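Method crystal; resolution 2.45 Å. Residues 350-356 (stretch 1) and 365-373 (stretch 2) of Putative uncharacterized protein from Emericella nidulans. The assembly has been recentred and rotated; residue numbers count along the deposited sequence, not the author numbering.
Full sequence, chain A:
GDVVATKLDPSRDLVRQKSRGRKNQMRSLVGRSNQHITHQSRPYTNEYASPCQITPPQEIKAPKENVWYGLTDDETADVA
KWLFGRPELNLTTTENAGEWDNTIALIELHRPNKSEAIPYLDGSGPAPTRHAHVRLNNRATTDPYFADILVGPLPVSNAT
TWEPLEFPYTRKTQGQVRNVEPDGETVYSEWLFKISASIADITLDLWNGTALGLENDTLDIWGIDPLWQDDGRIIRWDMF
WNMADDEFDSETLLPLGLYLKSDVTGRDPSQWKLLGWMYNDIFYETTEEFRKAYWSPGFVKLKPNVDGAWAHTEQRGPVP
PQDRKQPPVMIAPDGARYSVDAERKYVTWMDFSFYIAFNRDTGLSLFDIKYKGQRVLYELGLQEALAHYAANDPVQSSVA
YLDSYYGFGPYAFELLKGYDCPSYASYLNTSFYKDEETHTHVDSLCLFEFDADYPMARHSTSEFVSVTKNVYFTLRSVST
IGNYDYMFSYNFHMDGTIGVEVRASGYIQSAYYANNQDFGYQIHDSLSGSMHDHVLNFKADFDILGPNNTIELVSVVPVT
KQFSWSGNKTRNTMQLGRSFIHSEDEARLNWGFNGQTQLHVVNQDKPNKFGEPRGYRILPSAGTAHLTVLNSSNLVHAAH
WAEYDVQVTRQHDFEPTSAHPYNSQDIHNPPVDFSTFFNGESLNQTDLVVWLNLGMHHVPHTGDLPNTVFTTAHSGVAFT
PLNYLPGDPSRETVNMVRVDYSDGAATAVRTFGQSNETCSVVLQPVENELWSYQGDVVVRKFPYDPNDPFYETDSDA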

# COMPACT_ATOMS: atom_id res chain seq x y z
N MET A 350 -11.97 -20.21 -6.47
CA MET A 350 -11.48 -20.13 -7.84
C MET A 350 -10.32 -21.13 -8.01
O MET A 350 -10.52 -22.33 -7.84
CB MET A 350 -11.08 -18.68 -8.17
CG MET A 350 -12.19 -17.67 -7.90
SD MET A 350 -13.52 -17.79 -9.11
CE MET A 350 -14.89 -17.13 -8.16
N ASP A 351 -9.12 -20.63 -8.31
CA ASP A 351 -7.95 -21.48 -8.50
C ASP A 351 -7.16 -21.77 -7.21
O ASP A 351 -6.17 -22.49 -7.26
CB ASP A 351 -7.00 -20.83 -9.50
CG ASP A 351 -7.58 -20.77 -10.90
OD1 ASP A 351 -6.92 -20.18 -11.77
OD2 ASP A 351 -8.67 -21.31 -11.13
N PHE A 352 -7.60 -21.21 -6.08
CA PHE A 352 -6.89 -21.33 -4.81
C PHE A 352 -7.55 -22.32 -3.86
O PHE A 352 -8.77 -22.51 -3.89
CB PHE A 352 -6.85 -19.98 -4.09
CG PHE A 352 -5.85 -19.01 -4.65
CD1 PHE A 352 -4.52 -19.04 -4.25
CD2 PHE A 352 -6.24 -18.04 -5.56
CE1 PHE A 352 -3.60 -18.15 -4.75
CE2 PHE A 352 -5.32 -17.14 -6.07
CZ PHE A 352 -4.00 -17.20 -5.66
N SER A 353 -6.74 -22.94 -3.01
CA SER A 353 -7.25 -23.75 -1.90
C SER A 353 -6.26 -23.71 -0.76
O SER A 353 -5.07 -23.50 -0.98
CB SER A 353 -7.50 -25.20 -2.34
OG SER A 353 -6.28 -25.87 -2.63
N PHE A 354 -6.75 -23.92 0.46
CA PHE A 354 -5.89 -23.97 1.63
C PHE A 354 -6.62 -24.52 2.84
O PHE A 354 -7.85 -24.57 2.86
CB PHE A 354 -5.34 -22.58 1.95
CG PHE A 354 -6.40 -21.55 2.22
CD1 PHE A 354 -6.87 -20.75 1.21
CD2 PHE A 354 -6.91 -21.38 3.50
CE1 PHE A 354 -7.85 -19.79 1.45
CE2 PHE A 354 -7.89 -20.43 3.76
CZ PHE A 354 -8.36 -19.63 2.73
N TYR A 355 -5.85 -24.94 3.85
CA TYR A 355 -6.40 -25.37 5.14
C TYR A 355 -6.19 -24.28 6.18
O TYR A 355 -5.17 -23.59 6.17
CB TYR A 355 -5.71 -26.65 5.63
CG TYR A 355 -6.03 -27.89 4.82
CD1 TYR A 355 -5.43 -28.12 3.60
CD2 TYR A 355 -6.90 -28.85 5.31
CE1 TYR A 355 -5.70 -29.27 2.86
CE2 TYR A 355 -7.19 -30.01 4.58
CZ TYR A 355 -6.58 -30.21 3.36
OH TYR A 355 -6.86 -31.35 2.63
N ILE A 356 -7.15 -24.14 7.08
CA ILE A 356 -7.08 -23.21 8.19
C ILE A 356 -6.59 -23.95 9.44
O ILE A 356 -7.03 -25.06 9.73
CB ILE A 356 -8.47 -22.59 8.46
CG1 ILE A 356 -8.89 -21.70 7.28
CG2 ILE A 356 -8.49 -21.78 9.76
CD1 ILE A 356 -10.33 -21.24 7.37
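Stretch 2 (365-373) SLFDIKYKG

Stretch 2 runs back along stretch 1 as its antiparallel neighbour, in two extended segments joined by a corner at D368. Residues 369-371 lie almost exactly antiparallel to strand 352-356 (173° between directions, axes 4.7 Å apart at closest), whereas 365-367 cross it at 128°, with a closest approach of 4.8 Å. The backbones are zipped by paired hydrogen bonds: S353 N to K370 O (3.2 Å) and K370 N to S353 O (2.9 Å), then Y355 N to F367 O (2.9 Å) and F367 N to Y355 O (3.0 Å). Between these pairs the register slips by one residue, a beta bulge: one residue, F354, spans S353 to Y355, while two, D368 and I369, span F367 to K370. At the corner D368 has phi and psi both near +50°. Beside the bulge, the F354 side chain (chi1 p) packs against both segments, its CB 3.8 Å from I369 CG1 and one face of its ring covered by L366 CD2, 4.1 Å from F354 CD2. F352 and Y371 share a face of the sheet with I356 and L366; their side-chain ends converge, F352 CZ reaching Y371 CD2 at 3.3 Å, with ring planes inclined at 51° and centroids 4.6 Å apart. S353, K370, Y355 and F367 point to the other face. There S353 OG lies 3.6 Å from K370 CB, and the lysine's end leads away; Y355 CB meets F367 CB at 4.4 Å, and the F367 ring also leads away. Water 2 fits between Y355 OH (2.7 Å) and D368 OD1 (3.2 Å). At the far end K372, again with positive phi and psi, closes the ladder: its N donates to D351 O (2.9 Å) and its NZ forms a salt bridge to D351 OD1 (3.1 Å).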

# COMPACT_ATOMS: atom_id res chain seq x y z
N SER A 365 -3.39 -19.50 11.08
CA SER A 365 -2.30 -20.00 10.25
C SER A 365 -2.91 -20.70 9.04
O SER A 365 -4.02 -21.23 9.12
CB SER A 365 -1.45 -20.96 11.06
OG SER A 365 -0.21 -21.20 10.43
N LEU A 366 -2.19 -20.70 7.92
CA LEU A 366 -2.63 -21.37 6.69
C LEU A 366 -1.65 -22.47 6.30
O LEU A 366 -0.44 -22.29 6.42
CB LEU A 366 -2.75 -20.37 5.53
CG LEU A 366 -3.93 -19.40 5.55
CD1 LEU A 366 -3.83 -18.45 6.73
CD2 LEU A 366 -3.99 -18.61 4.25
N PHE A 367 -2.18 -23.60 5.84
CA PHE A 367 -1.36 -24.73 5.41
C PHE A 367 -1.78 -25.22 4.02
O PHE A 367 -2.92 -25.09 3.62
CB PHE A 367 -1.48 -25.88 6.40
CG PHE A 367 -0.74 -25.66 7.68
CD1 PHE A 367 -1.35 -25.05 8.77
CD2 PHE A 367 0.59 -26.06 7.80
CE1 PHE A 367 -0.65 -24.85 9.95
CE2 PHE A 367 1.29 -25.86 8.98
CZ PHE A 367 0.68 -25.26 10.05
N ASP A 368 -0.82 -25.80 3.31
CA ASP A 368 -1.05 -26.40 2.01
C ASP A 368 -1.81 -25.46 1.08
O ASP A 368 -2.80 -25.84 0.46
CB ASP A 368 -1.80 -27.74 2.18
CG ASP A 368 -1.75 -28.62 0.93
OD1 ASP A 368 -2.61 -29.52 0.82
OD2 ASP A 368 -0.86 -28.44 0.06
N ILE A 369 -1.33 -24.22 0.98
CA ILE A 369 -1.90 -23.25 0.05
C ILE A 369 -1.52 -23.68 -1.36
O ILE A 369 -0.34 -23.71 -1.70
CB ILE A 369 -1.37 -21.80 0.32
CG1 ILE A 369 -1.79 -21.32 1.72
CG2 ILE A 369 -1.89 -20.83 -0.73
CD1 ILE A 369 -1.33 -19.93 2.07
N LYS A 370 -2.52 -24.03 -2.18
CA LYS A 370 -2.27 -24.47 -3.56
C LYS A 370 -2.84 -23.47 -4.57
O LYS A 370 -3.79 -22.75 -4.27
CB LYS A 370 -2.87 -25.86 -3.82
CG LYS A 370 -2.40 -26.95 -2.84
CD LYS A 370 -3.06 -28.32 -3.08
CE LYS A 370 -2.55 -28.96 -4.37
NZ LYS A 370 -3.18 -30.29 -4.66
N TYR A 371 -2.25 -23.44 -5.76
CA TYR A 371 -2.73 -22.61 -6.87
C TYR A 371 -2.74 -23.44 -8.15
O TYR A 371 -1.73 -24.04 -8.51
CB TYR A 371 -1.84 -21.38 -7.05
CG TYR A 371 -2.35 -20.40 -8.08
CD1 TYR A 371 -1.73 -20.24 -9.31
CD2 TYR A 371 -3.49 -19.64 -7.83
CE1 TYR A 371 -2.21 -19.34 -10.26
CE2 TYR A 371 -3.97 -18.74 -8.76
CZ TYR A 371 -3.33 -18.60 -9.97
OH TYR A 371 -3.82 -17.71 -10.89
N LYS A 372 -3.88 -23.45 -8.84
CA LYS A 372 -4.09 -24.29 -10.03
C LYS A 372 -3.65 -25.74 -9.77
O LYS A 372 -2.93 -26.35 -10.58
CB LYS A 372 -3.38 -23.70 -11.25
CG LYS A 372 -3.89 -22.32 -11.64
CD LYS A 372 -3.21 -21.78 -12.90
CE LYS A 372 -4.01 -20.63 -13.51
NZ LYS A 372 -5.25 -21.09 -14.23
N GLY A 373 -4.07 -26.27 -8.63
CA GLY A 373 -3.79 -27.66 -8.26
C GLY A 373 -2.38 -27.95 -7.79
O GLY A 373 -2.05 -29.10 -7.49
O HOH W 1 -5.41 -24.88 -6.57
O HOH W 2 -5.21 -31.40 0.48